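Local coordinates for endo-1,4-beta-xylanase D (Paenibacillus polymyxa, PDB 1W0N), which binds carbohydrate, probably xylan, in a calcium-dependent way as the family 36 binding module of a xylan-degrading enzyme, at residues A[111-114]-A[120-123]; A[73-78]-A[125-130]; A[32-37]-A[90-95]. All blocks are in the same frame, centred on the assembly; numbering follows the deposited sequence. Where two conformers were deposited one is given.

Contact 1 (A[111-114]-A[120-123]). With MG (magnesium ion), chain C.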
loop_
_atom_site.group_PDB
_atom_site.type_symbol
_atom_site.label_atom_id
_atom_site.label_comp_id
_atom_site.label_asym_id
_atom_site.label_seq_id
_atom_site.Cartn_x
_atom_site.Cartn_y
_atom_site.Cartn_z
ATOM N N LEU A 111 -3.836 0.857 2.450
ATOM C CA LEU A 111 -3.541 0.426 1.089
ATOM C C LEU A 111 -4.648 -0.532 0.660
ATOM O O LEU A 111 -5.030 -1.457 1.405
ATOM C CB LEU A 111 -2.178 -0.271 1.031
ATOM C CG LEU A 111 -0.974 0.624 1.334
ATOM C CD1 LEU A 111 0.269 -0.217 1.640
ATOM C CD2 LEU A 111 -0.663 1.577 0.189
ATOM N N ALA A 112 -5.174 -0.345 -0.545
ATOM C CA ALA A 112 -6.257 -1.192 -1.102
ATOM C C ALA A 112 -6.126 -1.200 -2.590
ATOM O O ALA A 112 -5.607 -0.262 -3.179
ATOM C CB ALA A 112 -7.619 -0.662 -0.711
ATOM N N LEU A 113 -6.594 -2.225 -3.301
ATOM C CA LEU A 113 -6.581 -2.205 -4.761
ATOM C C LEU A 113 -7.359 -1.020 -5.300
ATOM O O LEU A 113 -8.435 -0.685 -4.794
ATOM C CB LEU A 113 -7.151 -3.492 -5.335
ATOM C CG LEU A 113 -6.350 -4.767 -5.116
ATOM C CD1 LEU A 113 -7.064 -5.954 -5.688
ATOM C CD2 LEU A 113 -4.984 -4.696 -5.671
ATOM N N THR A 114 -6.854 -0.416 -6.370
ATOM C CA THR A 114 -7.527 0.678 -7.031
ATOM C C THR A 114 -8.893 0.237 -7.658
ATOM O O THR A 114 -9.839 0.987 -7.667
ATOM C CB THR A 114 -6.501 1.303 -8.055
ATOM O OG1 THR A 114 -5.300 1.694 -7.437
ATOM C CG2 THR A 114 -7.018 2.466 -8.801
ATOM N N TRP A 120 -4.697 -7.027 -11.706
ATOM C CA TRP A 120 -4.264 -8.231 -11.049
ATOM C C TRP A 120 -4.185 -7.968 -9.544
ATOM O O TRP A 120 -4.602 -6.943 -9.031
ATOM C CB TRP A 120 -2.945 -8.681 -11.669
ATOM C CG TRP A 120 -3.106 -9.112 -13.090
ATOM C CD1 TRP A 120 -2.652 -8.477 -14.189
ATOM C CD2 TRP A 120 -3.809 -10.274 -13.541
ATOM N NE1 TRP A 120 -3.006 -9.169 -15.308
ATOM C CE2 TRP A 120 -3.732 -10.274 -14.938
ATOM C CE3 TRP A 120 -4.495 -11.313 -12.896
ATOM C CZ2 TRP A 120 -4.313 -11.296 -15.726
ATOM C CZ3 TRP A 120 -5.069 -12.296 -13.668
ATOM C CH2 TRP A 120 -4.972 -12.281 -15.068
ATOM N N ASP A 121 -3.680 -8.952 -8.827
ATOM C CA ASP A 121 -3.602 -8.866 -7.383
ATOM C C ASP A 121 -2.273 -8.270 -6.981
ATOM O O ASP A 121 -1.275 -8.403 -7.692
ATOM C CB ASP A 121 -3.832 -10.245 -6.799
ATOM C CG ASP A 121 -5.186 -10.783 -7.206
ATOM O OD1 ASP A 121 -6.115 -9.939 -7.285
ATOM O OD2 ASP A 121 -5.336 -12.007 -7.442
ATOM N N ALA A 122 -2.287 -7.561 -5.848
ATOM C CA ALA A 122 -1.094 -6.877 -5.375
ATOM C C ALA A 122 -0.517 -7.566 -4.156
ATOM O O ALA A 122 -1.234 -7.891 -3.203
ATOM C CB ALA A 122 -1.389 -5.435 -5.023
ATOM N N TYR A 123 0.786 -7.733 -4.178
ATOM C CA TYR A 123 1.551 -8.153 -3.026
ATOM C C TYR A 123 2.235 -6.911 -2.474
ATOM O O TYR A 123 2.894 -6.180 -3.235
ATOM C CB TYR A 123 2.575 -9.189 -3.457
ATOM C CG TYR A 123 2.003 -10.391 -4.181
ATOM C CD1 TYR A 123 0.877 -11.053 -3.719
ATOM C CD2 TYR A 123 2.636 -10.900 -5.305
ATOM C CE1 TYR A 123 0.382 -12.183 -4.365
ATOM C CE2 TYR A 123 2.172 -12.039 -5.944
ATOM C CZ TYR A 123 1.043 -12.679 -5.468
ATOM O OH TYR A 123 0.576 -13.813 -6.084
HETATM MG MG MG C . -8.054 -9.912 -7.868
HETATM O O HOH W 1 -8.040 -11.940 -7.401
HETATM O O HOH W 2 -10.037 -9.992 -8.400
HETATM O O HOH W 3 -7.555 -10.409 -9.854
HETATM O O HOH W 4 -7.819 -7.961 -8.482
#
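Leu113 holds CG anti to its carbonyl carbon (chi1 -68°) and CD1 anti to CA (chi2 178°), and this pose swings the other branch, CD2, onto Ala122. The pairing joins the two sheets of a beta-sandwich: Leu113 ends strand 107-113 of one sheet, Ala122 opens strand 122-130 of the other. CD2 of Leu113 lies 3.7 Å from CB of Ala122, both bonds to CB aimed into the gap. A branched leucine can span that gap, whereas the small methyl of Ala122 suits a spot where Val73 crowds in beside it; Leu39 also touches Leu113. CD2 of Leu113 further lies 4.1 Å from O of Trp120, so it lines the backbone just before the strand begins. Asp121 turns its CB away from Leu113, as befits a charged residue at the border of an apolar core. Its OD1 binds the magnesium ion at 2.0 Å, where four waters and the backbone O of Tyr40 complete six ligands. The carboxylate is monodentate, since OD2 stays 3.5 Å from the metal. A hydrogen bond helps fix its rotation: the metal-bound water 1 donates to OD2 of Asp121 over 2.7 Å.

Contact 2 (A[73-78]-A[125-130]). With CA (calcium ion), chain B.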
loop_
_atom_site.group_PDB
_atom_site.type_symbol
_atom_site.label_atom_id
_atom_site.label_comp_id
_atom_site.label_asym_id
_atom_site.label_seq_id
_atom_site.Cartn_x
_atom_site.Cartn_y
_atom_site.Cartn_z
ATOM N N VAL A 73 -2.457 -0.163 -6.533
ATOM C CA VAL A 73 -2.769 -0.048 -5.120
ATOM C C VAL A 73 -2.965 1.423 -4.749
ATOM O O VAL A 73 -2.024 2.211 -4.875
ATOM C CB VAL A 73 -1.633 -0.658 -4.269
ATOM C CG1 VAL A 73 -1.917 -0.517 -2.787
ATOM C CG2 VAL A 73 -1.407 -2.121 -4.631
ATOM N N ASP A 74 -4.164 1.766 -4.291
ATOM C CA ASP A 74 -4.425 3.103 -3.767
ATOM C C ASP A 74 -3.800 3.279 -2.387
ATOM O O ASP A 74 -3.844 2.370 -1.548
ATOM C CB ASP A 74 -5.922 3.328 -3.602
ATOM C CG ASP A 74 -6.662 3.625 -4.898
ATOM O OD1 ASP A 74 -6.026 3.897 -5.908
ATOM O OD2 ASP A 74 -7.918 3.607 -4.898
ATOM N N LEU A 75 -3.258 4.472 -2.172
ATOM C CA LEU A 75 -2.834 4.924 -0.860
ATOM C C LEU A 75 -3.853 5.925 -0.345
ATOM O O LEU A 75 -4.128 6.935 -0.998
ATOM C CB LEU A 75 -1.462 5.578 -0.941
ATOM C CG LEU A 75 -0.941 6.212 0.339
ATOM C CD1 LEU A 75 -0.793 5.190 1.455
ATOM C CD2 LEU A 75 0.379 6.926 0.078
ATOM N N VAL A 76 -4.402 5.625 0.830
ATOM C CA VAL A 76 -5.417 6.449 1.465
ATOM C C VAL A 76 -4.803 6.958 2.773
ATOM O O VAL A 76 -4.333 6.173 3.595
ATOM C CB VAL A 76 -6.691 5.679 1.705
ATOM C CG1 VAL A 76 -7.829 6.619 2.056
ATOM C CG2 VAL A 76 -7.053 4.813 0.482
ATOM N N ILE A 77 -4.769 8.277 2.952
ATOM C CA ILE A 77 -4.261 8.884 4.194
ATOM C C ILE A 77 -5.378 9.730 4.755
ATOM O O ILE A 77 -5.848 10.674 4.111
ATOM C CB ILE A 77 -3.005 9.760 3.940
ATOM C CG1 ILE A 77 -1.880 8.932 3.312
ATOM C CG2 ILE A 77 -2.547 10.405 5.257
ATOM C CD1 ILE A 77 -0.641 9.734 2.971
ATOM N N GLY A 78 -5.820 9.417 5.965
ATOM C CA GLY A 78 -6.892 10.154 6.568
ATOM C C GLY A 78 -8.144 10.174 5.739
ATOM O O GLY A 78 -8.831 11.200 5.716
ATOM N N ASP A 125 4.828 -5.373 0.477
ATOM C CA ASP A 125 5.898 -5.755 1.408
ATOM C C ASP A 125 5.946 -4.802 2.612
ATOM O O ASP A 125 5.878 -5.237 3.768
ATOM C CB ASP A 125 7.216 -5.769 0.628
ATOM C CG ASP A 125 8.415 -6.248 1.420
ATOM O OD1 ASP A 125 8.258 -6.555 2.617
ATOM O OD2 ASP A 125 9.528 -6.301 0.844
ATOM N N PHE A 126 6.072 -3.510 2.326
ATOM C CA PHE A 126 6.185 -2.489 3.363
ATOM C C PHE A 126 5.872 -1.137 2.734
ATOM O O PHE A 126 5.872 -0.987 1.503
ATOM C CB PHE A 126 7.590 -2.465 3.996
ATOM C CG PHE A 126 8.707 -2.149 3.034
ATOM C CD1 PHE A 126 8.945 -0.838 2.587
ATOM C CD2 PHE A 126 9.550 -3.170 2.604
ATOM C CE1 PHE A 126 9.997 -0.550 1.717
ATOM C CE2 PHE A 126 10.632 -2.882 1.758
ATOM C CZ PHE A 126 10.834 -1.572 1.314
ATOM N N ILE A 127 5.658 -0.159 3.624
ATOM C CA ILE A 127 5.540 1.243 3.262
ATOM C C ILE A 127 6.630 2.013 3.998
ATOM O O ILE A 127 7.001 1.672 5.121
ATOM C CB ILE A 127 4.123 1.789 3.602
ATOM C CG1 ILE A 127 3.894 3.190 3.026
ATOM C CG2 ILE A 127 3.860 1.766 5.103
ATOM C CD1 ILE A 127 2.425 3.554 2.908
ATOM N N GLU A 128 7.132 3.071 3.351
ATOM C CA GLU A 128 8.152 3.921 3.948
ATOM C C GLU A 128 7.790 5.378 3.691
ATOM O O GLU A 128 7.602 5.797 2.560
ATOM C CB GLU A 128 9.527 3.628 3.331
ATOM C CG GLU A 128 10.658 4.183 4.109
ATOM C CD GLU A 128 11.976 4.290 3.304
ATOM O OE1 GLU A 128 12.081 4.010 2.109
ATOM O OE2 GLU A 128 12.983 4.784 3.870
ATOM N N PHE A 129 7.750 6.171 4.776
ATOM C CA PHE A 129 7.560 7.606 4.713
ATOM C C PHE A 129 8.864 8.306 4.959
ATOM O O PHE A 129 9.647 7.927 5.835
ATOM C CB PHE A 129 6.573 8.048 5.822
ATOM C CG PHE A 129 5.169 7.578 5.599
ATOM C CD1 PHE A 129 4.724 6.351 6.077
ATOM C CD2 PHE A 129 4.270 8.377 4.918
ATOM C CE1 PHE A 129 3.404 5.939 5.822
ATOM C CE2 PHE A 129 2.984 7.986 4.700
ATOM C CZ PHE A 129 2.560 6.744 5.120
ATOM N N SER A 130 9.100 9.387 4.197
ATOM C CA SER A 130 10.260 10.207 4.401
ATOM C C SER A 130 9.901 11.649 4.076
ATOM O O SER A 130 8.881 11.937 3.450
ATOM C CB SER A 130 11.407 9.738 3.537
ATOM O OG SER A 130 11.079 9.773 2.184
HETATM CA CA CA B . 7.336 -7.123 4.627
HETATM O O HOH W 5 9.515 -8.142 4.857
#
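Leu75 and Ile127 face each other with their CA atoms 10.0 Å apart, and Ile77 and Phe129 with theirs 11.9 Å apart, on strands that run broadly the same way in separate sheets. Such spacing marks the core of a beta-sandwich, where side chains rather than backbone bonds fill the interval. Leu75 and Ile127 approach at about a right angle and meet methyl to methyl, CD1 of Leu75 lying 3.9 Å from CD1 of Ile127. In each the gamma carbon lies anti to the backbone N, CG of Leu75 at chi1 175° and CG1 of Ile127 at chi1 -171°, which carries those methyls across the gap. Leucine and isoleucine suit these buried places because branched apolar chains are long enough to meet across the gap and need no polar partner there. Leu111 and Val82 pack beside Leu75, Met20 and Val61 beside Ile127. Asp125, on the same strand as Ile127, binds the calcium ion twice, through its backbone O at 2.5 Å and OD1 at 2.3 Å, while its OD2 forms a salt bridge with Arg62. Farther along, where Phe52 meets the Phe129 ring edge-to-face, Ile77 comes to the rim of that ring near its plane, CD1 of Ile77 being 4.4 Å from CE2 of Phe129.

Contact 3 (A[32-37]-A[90-95]). With CA (calcium ion), chain B.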
loop_
_atom_site.group_PDB
_atom_site.type_symbol
_atom_site.label_atom_id
_atom_site.label_comp_id
_atom_site.label_asym_id
_atom_site.label_seq_id
_atom_site.Cartn_x
_atom_site.Cartn_y
_atom_site.Cartn_z
ATOM N N ALA A 32 5.613 -15.293 0.004
ATOM C CA ALA A 32 6.169 -15.126 -1.336
ATOM C C ALA A 32 5.295 -14.111 -2.070
ATOM O O ALA A 32 4.075 -14.123 -1.932
ATOM C CB ALA A 32 6.193 -16.442 -2.090
ATOM N N PRO A 33 5.924 -13.218 -2.858
ATOM C CA PRO A 33 7.350 -13.124 -3.152
ATOM C C PRO A 33 8.180 -12.357 -2.098
ATOM O O PRO A 33 9.334 -12.036 -2.344
ATOM C CB PRO A 33 7.379 -12.387 -4.492
ATOM C CG PRO A 33 6.183 -11.454 -4.412
ATOM C CD PRO A 33 5.135 -12.265 -3.664
ATOM N N PHE A 34 7.567 -12.104 -0.937
ATOM C CA PHE A 34 8.235 -11.541 0.229
ATOM C C PHE A 34 7.254 -11.743 1.381
ATOM O O PHE A 34 6.096 -12.097 1.180
ATOM C CB PHE A 34 8.614 -10.052 0.041
ATOM C CG PHE A 34 7.576 -9.255 -0.708
ATOM C CD1 PHE A 34 6.280 -9.122 -0.204
ATOM C CD2 PHE A 34 7.874 -8.671 -1.923
ATOM C CE1 PHE A 34 5.311 -8.422 -0.912
ATOM C CE2 PHE A 34 6.909 -7.947 -2.627
ATOM C CZ PHE A 34 5.627 -7.845 -2.129
ATOM N N ASP A 35 7.735 -11.492 2.609
ATOM C CA ASP A 35 6.832 -11.423 3.747
ATOM C C ASP A 35 6.024 -10.129 3.634
ATOM O O ASP A 35 6.590 -9.037 3.521
ATOM C CB ASP A 35 7.602 -11.501 5.049
ATOM C CG ASP A 35 8.320 -12.837 5.167
ATOM O OD1 ASP A 35 7.624 -13.872 5.118
ATOM O OD2 ASP A 35 9.549 -12.911 5.194
ATOM N N GLY A 36 4.713 -10.257 3.607
ATOM C CA GLY A 36 3.863 -9.109 3.344
ATOM C C GLY A 36 2.421 -9.515 3.399
ATOM O O GLY A 36 2.053 -10.455 4.122
ATOM N N VAL A 37 1.581 -8.808 2.637
ATOM C CA VAL A 37 0.163 -9.078 2.565
ATOM C C VAL A 37 -0.255 -9.036 1.100
ATOM O O VAL A 37 0.230 -8.184 0.337
ATOM C CB VAL A 37 -0.662 -8.074 3.409
ATOM C CG1 VAL A 37 -2.159 -8.334 3.297
ATOM C CG2 VAL A 37 -0.225 -8.137 4.864
ATOM N N LYS A 90 5.905 -9.615 -12.017
ATOM C CA LYS A 90 6.041 -10.487 -10.843
ATOM C C LYS A 90 7.221 -10.096 -9.948
ATOM O O LYS A 90 7.258 -10.491 -8.785
ATOM C CB LYS A 90 6.182 -11.924 -11.317
ATOM C CG LYS A 90 4.957 -12.426 -12.083
ATOM C CD LYS A 90 5.169 -13.818 -12.676
ATOM C CE LYS A 90 4.968 -14.826 -11.694
ATOM N NZ LYS A 90 3.565 -14.819 -11.229
ATOM N N THR A 91 8.184 -9.350 -10.472
ATOM C CA THR A 91 9.361 -9.005 -9.691
ATOM C C THR A 91 9.069 -7.787 -8.830
ATOM O O THR A 91 8.621 -6.751 -9.362
ATOM C CB THR A 91 10.543 -8.769 -10.615
ATOM O OG1 THR A 91 10.787 -10.008 -11.292
ATOM C CG2 THR A 91 11.796 -8.401 -9.841
ATOM N N PRO A 92 9.324 -7.853 -7.528
ATOM C CA PRO A 92 9.078 -6.685 -6.677
ATOM C C PRO A 92 9.864 -5.454 -7.111
ATOM O O PRO A 92 11.033 -5.547 -7.490
ATOM C CB PRO A 92 9.526 -7.144 -5.285
ATOM C CG PRO A 92 9.370 -8.658 -5.331
ATOM C CD PRO A 92 9.775 -9.021 -6.739
ATOM N N THR A 93 9.219 -4.297 -6.980
ATOM C CA THR A 93 9.885 -3.020 -7.120
ATOM C C THR A 93 9.408 -2.078 -6.021
ATOM O O THR A 93 8.367 -2.279 -5.414
ATOM C CB THR A 93 9.638 -2.329 -8.474
ATOM O OG1 THR A 93 8.268 -1.913 -8.570
ATOM C CG2 THR A 93 9.947 -3.222 -9.684
ATOM N N VAL A 94 10.209 -1.013 -5.822
ATOM C CA VAL A 94 9.821 0.078 -4.962
ATOM C C VAL A 94 9.197 1.169 -5.847
ATOM O O VAL A 94 9.841 1.679 -6.773
ATOM C CB VAL A 94 11.021 0.630 -4.168
ATOM C CG1 VAL A 94 10.632 1.867 -3.373
ATOM C CG2 VAL A 94 11.603 -0.440 -3.242
ATOM N N GLN A 95 7.950 1.502 -5.551
ATOM C CA GLN A 95 7.218 2.555 -6.242
ATOM C C GLN A 95 7.026 3.715 -5.273
ATOM O O GLN A 95 6.987 3.525 -4.060
ATOM C CB GLN A 95 5.886 2.009 -6.750
ATOM C CG GLN A 95 6.060 0.914 -7.795
ATOM C CD GLN A 95 6.630 1.423 -9.104
ATOM O OE1 GLN A 95 6.294 2.545 -9.549
ATOM N NE2 GLN A 95 7.439 0.621 -9.749
HETATM CA CA CA B . 7.336 -7.123 4.627
HETATM O O HOH W 5 9.515 -8.142 4.857
#
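Phe34 presents the edge of its ring to Pro92, with the proline near the plane of the ring and not over a face. The two residues lie in loops at the calcium-binding end of a beta-sandwich. CG of Pro92 sits 3.7 Å from both CD2 and CE2 of Phe34, and CB of Pro92 follows at 3.8 Å from CE2 of Phe34; the two side chains run antiparallel alongside one another. Pro33 takes a different station, its CG riding 4.0 Å above the plane of the Phe34 ring and offset toward the rim. Its CB also reaches Pro92, 4.3 Å from CG of that residue. The ring is thus touched along an edge by one proline and over a face by another, a compact apolar cluster for which rigid pyrrolidine rings are well fitted. The peptide before Pro33 is cis, an arrangement proline tolerates best, and it turns the loop here. Phe34 places CG between its backbone N and carbonyl carbon (chi1 38°); a CB on Gly36 would be crowded by CD1 of Phe34, consistent with a glycine here. Replacing Phe34 by an alanine removes the ring, and would probably open a gap beside Pro92 CG and under Pro33 CG, leaving only the slight contact of the two prolines to join the segments. Next to Phe34, the backbone O of Asp35 binds calcium at 2.3 Å, alongside Glu16, Glu18 and Asp125. The cluster rests on Arg62 and Ala64 of strand 56-65 and on Tyr123 and Asp125 of strand 122-130, bridging the loops that lead into strands 36-39 and 93-101 of the same sheet.

From the N terminus, residues 32-37 come first, and contact 3 closes its loop when the chain reaches 90-95. Contact 2 has by then opened at 73-78, so these two cross, contact 2 closing only at 125-130. Contact 1 opens at 111-114, after contact 3 has closed, and ends at 120-123; it is a short crossing from one sheet to the other, nested inside the loop of contact 2. Contacts 1 and 2 tie neighbouring strands 107-113 and 70-77 of one sheet to strand 122-130 of the other, whereas contact 3 ties together the loops leading into strands 36-39 and 93-101 of that second sheet. Tyr123 packs on Pro33, linking contacts 1 and 3, while Asp125 and Asp35 bind the same calcium ion, linking contacts 2 and 3.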